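Local coordinates for lipoprotein (Colwellia psychrerythraea, PDB 3O0Y) that is of unknown function but, as a DUF885 member of the peptidase MA clan, may be related to zincin-type metallopeptidases, at residues A[49-54]-A[149-154]; A[405-410]-A[446-451]; A[508-513]-A[522-527]. All coordinates share one frame; numbering follows the deposited sequence.

Interaction 1: A[49-54]-A[149-154]; sequences SATMYG and PRVMQN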
# COMPACT_ATOMS: atom_id res chain seq x y z
N SER A 49 2.09 -13.68 -1.70
CA SER A 49 3.12 -12.63 -1.60
C SER A 49 4.46 -13.04 -2.23
O SER A 49 5.12 -12.25 -2.90
CB SER A 49 3.29 -12.18 -0.12
OG SER A 49 2.13 -11.43 0.24
N ALA A 50 4.87 -14.30 -2.01
CA ALA A 50 6.06 -14.82 -2.64
C ALA A 50 5.92 -14.67 -4.14
O ALA A 50 6.81 -14.16 -4.82
CB ALA A 50 6.27 -16.33 -2.27
N THR A 51 4.79 -15.17 -4.69
CA THR A 51 4.54 -14.98 -6.14
C THR A 51 4.61 -13.50 -6.62
O THR A 51 5.20 -13.20 -7.67
CB THR A 51 3.18 -15.61 -6.51
OG1 THR A 51 3.24 -17.01 -6.20
CG2 THR A 51 2.85 -15.32 -8.04
N MET A 52 4.03 -12.58 -5.84
CA MET A 52 4.03 -11.14 -6.12
C MET A 52 5.47 -10.65 -6.32
O MET A 52 5.76 -9.89 -7.28
CB MET A 52 3.31 -10.38 -4.97
CG MET A 52 2.88 -9.00 -5.23
SD MET A 52 2.00 -8.29 -3.76
CE MET A 52 3.28 -8.45 -2.52
N TYR A 53 6.40 -11.11 -5.49
CA TYR A 53 7.79 -10.66 -5.57
C TYR A 53 8.65 -11.49 -6.51
O TYR A 53 9.80 -11.12 -6.86
CB TYR A 53 8.40 -10.69 -4.19
CG TYR A 53 8.04 -9.50 -3.42
CD1 TYR A 53 8.43 -8.26 -3.89
CD2 TYR A 53 7.33 -9.59 -2.28
CE1 TYR A 53 8.15 -7.15 -3.25
CE2 TYR A 53 6.99 -8.39 -1.58
CZ TYR A 53 7.40 -7.19 -2.13
OH TYR A 53 7.19 -5.92 -1.60
N GLY A 54 8.04 -12.52 -7.07
CA GLY A 54 8.72 -13.40 -7.99
C GLY A 54 9.69 -14.37 -7.34
O GLY A 54 10.70 -14.74 -7.97
N PRO A 149 -6.93 -13.23 -5.51
CA PRO A 149 -7.30 -13.17 -6.97
C PRO A 149 -6.51 -12.14 -7.74
O PRO A 149 -6.08 -12.39 -8.87
CB PRO A 149 -8.78 -12.80 -6.95
CG PRO A 149 -9.26 -13.36 -5.70
CD PRO A 149 -8.14 -13.18 -4.66
N ARG A 150 -6.25 -10.99 -7.13
CA ARG A 150 -5.43 -9.98 -7.81
C ARG A 150 -4.00 -10.46 -8.16
O ARG A 150 -3.49 -10.20 -9.27
CB ARG A 150 -5.38 -8.63 -7.00
CG ARG A 150 -4.52 -7.52 -7.66
CD ARG A 150 -5.19 -6.38 -8.56
NE ARG A 150 -4.20 -5.30 -8.93
CZ ARG A 150 -4.25 -4.45 -9.98
NH1 ARG A 150 -5.24 -4.43 -10.91
NH2 ARG A 150 -3.25 -3.59 -10.10
N VAL A 151 -3.35 -11.13 -7.21
CA VAL A 151 -1.99 -11.64 -7.44
C VAL A 151 -2.02 -12.69 -8.56
O VAL A 151 -1.14 -12.72 -9.44
CB VAL A 151 -1.32 -12.18 -6.17
CG1 VAL A 151 -0.01 -12.98 -6.50
CG2 VAL A 151 -1.04 -11.05 -5.17
N MET A 152 -2.99 -13.59 -8.45
CA MET A 152 -3.10 -14.67 -9.41
C MET A 152 -3.34 -14.13 -10.82
O MET A 152 -2.81 -14.68 -11.78
CB MET A 152 -4.20 -15.65 -9.00
CG MET A 152 -3.87 -16.54 -7.78
SD MET A 152 -5.12 -17.81 -7.33
CE MET A 152 -5.04 -18.75 -8.93
N GLN A 153 -4.06 -13.02 -10.96
CA GLN A 153 -4.42 -12.53 -12.27
C GLN A 153 -3.36 -11.59 -12.82
O GLN A 153 -3.24 -11.43 -14.03
CB GLN A 153 -5.79 -11.86 -12.24
CG GLN A 153 -6.94 -12.80 -11.96
CD GLN A 153 -8.25 -12.11 -11.68
OE1 GLN A 153 -8.43 -10.93 -11.98
NE2 GLN A 153 -9.13 -12.82 -10.98
N ASN A 154 -2.57 -11.00 -11.95
CA ASN A 154 -1.58 -10.02 -12.40
C ASN A 154 -0.15 -10.46 -12.35
O ASN A 154 0.65 -10.06 -13.18
CB ASN A 154 -1.76 -8.73 -11.56
CG ASN A 154 -3.00 -7.99 -12.01
OD1 ASN A 154 -2.96 -7.31 -13.05
ND2 ASN A 154 -4.11 -8.25 -11.35

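Interaction 2: A[405-410]-A[446-451]; sequences TSPAVD and WQIALN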
# COMPACT_ATOMS: atom_id res chain seq x y z
N THR A 405 2.63 -0.66 -8.12
CA THR A 405 3.04 -2.05 -7.75
C THR A 405 4.48 -2.31 -8.00
O THR A 405 5.02 -1.88 -9.01
CB THR A 405 2.17 -3.10 -8.46
OG1 THR A 405 2.19 -2.89 -9.87
CG2 THR A 405 0.71 -3.00 -7.97
N SER A 406 5.15 -2.91 -7.00
CA SER A 406 6.59 -3.15 -7.09
C SER A 406 6.98 -4.09 -8.23
O SER A 406 6.19 -4.96 -8.64
CB SER A 406 7.04 -3.76 -5.78
OG SER A 406 8.40 -4.29 -5.88
N PRO A 407 8.18 -3.90 -8.77
CA PRO A 407 8.69 -4.97 -9.66
C PRO A 407 8.90 -6.31 -8.91
O PRO A 407 9.02 -6.35 -7.70
CB PRO A 407 10.04 -4.45 -10.08
CG PRO A 407 10.17 -3.03 -9.50
CD PRO A 407 9.24 -3.00 -8.34
N ALA A 408 8.94 -7.39 -9.65
CA ALA A 408 9.49 -8.63 -9.13
C ALA A 408 10.99 -8.40 -8.88
O ALA A 408 11.61 -7.60 -9.62
CB ALA A 408 9.29 -9.74 -10.21
N VAL A 409 11.55 -9.04 -7.87
CA VAL A 409 12.95 -8.82 -7.50
C VAL A 409 13.84 -8.96 -8.71
O VAL A 409 14.71 -8.14 -8.97
CB VAL A 409 13.41 -9.69 -6.36
CG1 VAL A 409 14.85 -9.34 -5.95
CG2 VAL A 409 12.49 -9.53 -5.23
N ASP A 410 13.55 -9.94 -9.59
CA ASP A 410 14.41 -10.16 -10.76
C ASP A 410 14.15 -9.30 -11.95
O ASP A 410 14.87 -9.39 -12.93
CB ASP A 410 14.41 -11.65 -11.21
CG ASP A 410 13.07 -12.10 -11.78
OD1 ASP A 410 12.20 -11.22 -12.12
OD2 ASP A 410 12.90 -13.36 -11.87
N TRP A 446 10.94 5.11 -7.62
CA TRP A 446 12.32 5.43 -7.43
C TRP A 446 12.78 4.82 -6.07
O TRP A 446 13.84 4.20 -5.99
CB TRP A 446 12.55 6.93 -7.50
CG TRP A 446 13.98 7.35 -7.72
CD1 TRP A 446 14.84 7.85 -6.78
CD2 TRP A 446 14.66 7.41 -8.96
NE1 TRP A 446 16.01 8.21 -7.37
CE2 TRP A 446 15.95 7.94 -8.70
CE3 TRP A 446 14.31 7.08 -10.28
CZ2 TRP A 446 16.89 8.14 -9.69
CZ3 TRP A 446 15.25 7.29 -11.24
CH2 TRP A 446 16.50 7.87 -10.97
N GLN A 447 11.97 4.99 -5.05
CA GLN A 447 12.32 4.57 -3.69
C GLN A 447 12.32 3.07 -3.58
O GLN A 447 13.36 2.48 -3.17
CB GLN A 447 11.41 5.21 -2.67
CG GLN A 447 11.61 4.81 -1.24
CD GLN A 447 10.86 3.57 -0.89
OE1 GLN A 447 9.64 3.55 -0.87
NE2 GLN A 447 11.63 2.52 -0.45
N ILE A 448 11.23 2.45 -4.01
CA ILE A 448 11.11 0.96 -3.89
C ILE A 448 12.18 0.23 -4.71
O ILE A 448 12.81 -0.72 -4.28
CB ILE A 448 9.70 0.53 -4.26
CG1 ILE A 448 8.77 0.88 -3.10
CG2 ILE A 448 9.57 -0.99 -4.63
CD1 ILE A 448 7.32 0.81 -3.42
N ALA A 449 12.40 0.67 -5.94
CA ALA A 449 13.41 0.09 -6.77
C ALA A 449 14.82 0.24 -6.21
O ALA A 449 15.62 -0.73 -6.19
CB ALA A 449 13.30 0.71 -8.23
N LEU A 450 15.15 1.43 -5.68
CA LEU A 450 16.44 1.58 -4.98
C LEU A 450 16.54 0.62 -3.79
O LEU A 450 17.59 0.05 -3.57
CB LEU A 450 16.71 3.04 -4.60
CG LEU A 450 17.11 3.94 -5.74
CD1 LEU A 450 17.08 5.45 -5.28
CD2 LEU A 450 18.55 3.54 -6.34
N ASN A 451 15.47 0.47 -3.01
CA ASN A 451 15.55 -0.41 -1.86
C ASN A 451 15.78 -1.85 -2.33
O ASN A 451 16.62 -2.54 -1.73
CB ASN A 451 14.27 -0.36 -1.09
CG ASN A 451 14.39 -0.93 0.30
OD1 ASN A 451 15.42 -1.58 0.70
ND2 ASN A 451 13.36 -0.72 1.07

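Interaction 3: A[508-513]-A[522-527]; sequences LVVDTG and EQAISY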
# COMPACT_ATOMS: atom_id res chain seq x y z
N LEU A 508 -4.82 12.90 8.74
CA LEU A 508 -4.45 12.90 10.19
C LEU A 508 -5.66 13.23 11.06
O LEU A 508 -5.92 12.63 12.15
CB LEU A 508 -3.36 13.94 10.46
CG LEU A 508 -1.99 13.68 9.80
CD1 LEU A 508 -1.07 14.76 10.41
CD2 LEU A 508 -1.46 12.24 10.09
N VAL A 509 -6.46 14.18 10.59
CA VAL A 509 -7.61 14.64 11.33
C VAL A 509 -8.72 13.58 11.37
O VAL A 509 -9.33 13.25 12.45
CB VAL A 509 -8.17 15.93 10.76
CG1 VAL A 509 -9.39 16.36 11.59
CG2 VAL A 509 -7.15 17.08 10.79
N VAL A 510 -9.04 13.02 10.20
CA VAL A 510 -10.18 12.10 10.11
C VAL A 510 -9.85 10.67 10.66
O VAL A 510 -10.76 9.99 11.19
CB VAL A 510 -10.81 12.00 8.66
CG1 VAL A 510 -11.43 13.39 8.23
CG2 VAL A 510 -9.85 11.46 7.65
N ASP A 511 -8.61 10.20 10.53
CA ASP A 511 -8.32 8.84 11.04
C ASP A 511 -8.33 8.88 12.55
O ASP A 511 -8.97 8.04 13.19
CB ASP A 511 -6.97 8.35 10.49
CG ASP A 511 -6.69 6.91 10.82
OD1 ASP A 511 -7.20 6.03 10.11
OD2 ASP A 511 -5.99 6.67 11.83
N THR A 512 -7.68 9.90 13.13
CA THR A 512 -7.74 10.06 14.61
C THR A 512 -9.19 10.40 15.04
O THR A 512 -9.66 10.02 16.10
CB THR A 512 -6.79 11.11 15.11
OG1 THR A 512 -6.99 12.37 14.42
CG2 THR A 512 -5.33 10.71 14.90
N GLY A 513 -9.89 11.18 14.19
CA GLY A 513 -11.33 11.52 14.41
C GLY A 513 -12.17 10.28 14.62
O GLY A 513 -12.82 10.15 15.67
N GLU A 522 -20.25 9.66 8.86
CA GLU A 522 -20.87 10.78 8.15
C GLU A 522 -20.20 12.10 8.47
O GLU A 522 -20.03 12.90 7.58
CB GLU A 522 -22.35 10.85 8.48
CG GLU A 522 -23.17 9.62 7.94
CD GLU A 522 -22.88 8.30 8.65
OE1 GLU A 522 -22.58 8.26 9.90
OE2 GLU A 522 -22.90 7.27 7.91
N GLN A 523 -19.75 12.28 9.70
CA GLN A 523 -19.02 13.49 10.11
C GLN A 523 -17.68 13.55 9.42
O GLN A 523 -17.23 14.65 8.98
CB GLN A 523 -18.85 13.55 11.65
CG GLN A 523 -20.14 13.78 12.39
CD GLN A 523 -20.11 13.32 13.86
OE1 GLN A 523 -19.10 12.85 14.37
NE2 GLN A 523 -21.20 13.52 14.56
N ALA A 524 -17.02 12.38 9.32
CA ALA A 524 -15.71 12.32 8.67
C ALA A 524 -15.86 12.64 7.16
O ALA A 524 -15.07 13.41 6.59
CB ALA A 524 -15.06 10.90 8.90
N ILE A 525 -16.89 12.08 6.52
CA ILE A 525 -17.14 12.38 5.10
C ILE A 525 -17.36 13.90 4.88
O ILE A 525 -16.74 14.52 4.00
CB ILE A 525 -18.39 11.61 4.58
CG1 ILE A 525 -18.12 10.11 4.51
CG2 ILE A 525 -18.81 12.12 3.15
CD1 ILE A 525 -19.29 9.25 4.37
N SER A 526 -18.22 14.48 5.70
CA SER A 526 -18.56 15.91 5.59
C SER A 526 -17.31 16.75 5.74
O SER A 526 -17.03 17.61 4.91
CB SER A 526 -19.56 16.33 6.67
OG SER A 526 -20.80 15.69 6.45
N TYR A 527 -16.49 16.44 6.76
CA TYR A 527 -15.27 17.24 7.02
C TYR A 527 -14.35 17.15 5.80
O TYR A 527 -13.81 18.17 5.32
CB TYR A 527 -14.56 16.73 8.31
CG TYR A 527 -13.31 17.49 8.67
CD1 TYR A 527 -13.33 18.78 9.20
CD2 TYR A 527 -12.05 17.00 8.27
CE1 TYR A 527 -12.14 19.46 9.53
CE2 TYR A 527 -10.93 17.73 8.46
CZ TYR A 527 -10.94 18.92 9.09
OH TYR A 527 -9.76 19.56 9.30

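Interaction 1: A[49-54]-A[149-154]
Val151 rests its two methyls against Thr51 and Met52, joining the end of helix 47-53 to helix 144-154 in a small helix-helix contact of a largely helical chain. The closer-packed part lies around Val151 CG1. Its nearest partner is Thr51 CG2, at 4.0 Å, and the backbone N of Met52 follows at 4.1 Å. The Thr51 side chain is rotated to put CG2 opposite its own backbone N, while OG1 takes the other branch and bonds with Arg170 and with Ala47 O. Its polar end is therefore used within the fold, so Thr51 turns its methyl to the valine.

The Met52 side is looser. Its SD passes Val151 CG2 at 4.3 Å, a van der Waals approach at most, and the end of the side chain then leads off from helix 144-154 on a partly exposed edge. Just beyond, helix 47-53 closes with a Schellman motif, in which Gly54 takes a positive phi of 75° and its N bonds to Thr51 O. Val151 itself is buried, and next to it Met152 packs on helices 161-172 and 219-228. At the end of helix 144-154, Asn154 folds its amide back on the last turn: ND2 reaches Arg150 O at 2.9 Å, in the carbonyl plane on a lone pair, with an N-H...O angle of 159°.

Interaction 2: A[405-410]-A[446-451]
Ser406 and Pro407 meet Ile448 where the loop leaving strand 402-405 of the small three-stranded mixed sheet packs on helix 444-452. An H-E pair at the end of helix 432-439, followed by G-H-H running into the start of helix 444-452, is only reminiscent of the HEXXH motif of zincins and may be a variant of it.

Across the gap the contacts are apolar or polar-on-methyl, and all go through one branch of Ile448: the CG2 methyl, anti to the backbone N, is turned to the loop. Ser406 presents CB at 3.9 Å and OG at 3.7 Å to this CG2, so the hydroxyl oxygen rests against carbon. Pro407 adds the corner of its ring, CD lying 4.2 Å from the same methyl of Ile448. Leu452, at the end of the helix, touches both Ser406 and Pro407, and Tyr384 also packs on the proline.

Near the contact, the polar bonds named here lie within the loop or run to the neighbouring strand. Thr405 pairs its backbone with Ile416, and its OG1 takes the indole N-H of Trp418 (NE1), which keeps the start of the loop fixed to that strand. Ser406 then closes a local bond over the next residue. With OG anti to its own N (chi1 168°), the hydroxyl swings over Pro407, whose carbonyl it can serve without leaving Ile448. Putting an alanine here removes that hydroxyl, which would probably leave the Pro407 carbonyl without this donor and thin the packing on Ile448 CG2. The bond itself runs from Ser406 OG to Pro407 O, 2.8 Å long, in the carbonyl plane on a lone pair, with a C=O...O angle of 127°.

Interaction 3: A[508-513]-A[522-527]
This is the buried face of an antiparallel helical hairpin: Val509 and Val510, near the end of helix 491-515, pack against Ala524 and Tyr527 of helix 521-532, just after a short turn. The axes of the two short segments run at 175° to each other and come within 10.1 Å. The backbones draw nearest at Val510 and Ala524, where the small alanine lets CB of Ala524 sit 4.4 Å from CB of Val510.

One turn further along the second helix, Tyr527 has CG anti to its backbone N (chi1 -180°), which carries the ring across the gap to both valines. Val510 CG1 meets the near side of the ring at CD2, 3.7 Å away, and Val509 lies farther out. CG1 of Val509 and CG1 of Val510 both approach the ring obliquely. Trp519, in the turn, stacks edge-to-face with Tyr527 and also touches both valines, so the connection itself helps fill the hairpin, while Leu310 of helix 302-326 bears on the tyrosine too. Val510 and Ala524 pack in turn on helix 536-548. Farther along the ring, Val509 CG1 lies 3.7 Å from Tyr527 CE2, and Val509 CG2 reaches Tyr527 OH at 3.9 Å.

Interactions 1 and 2 are neighbours, their centres 15 Å apart. They meet where Tyr53 O approaches Val409 N at 2.9 Å, probably a hydrogen bond, and so the end of helix 47-53 is tied to the loop of interaction 2. Both are partly buried and rest on a few methyl contacts, but Thr51 OG1 of interaction 1 bonds beyond its two segments, whereas Ser406 OG of interaction 2 bonds within its own loop. Interaction 3 stands apart, about 18 Å from interaction 2 by nearest atoms and across the chain's centre from both. It is the most buried and joins helices adjacent in sequence through aromatic and aliphatic packing; the others link segments 95 and 36 residues apart.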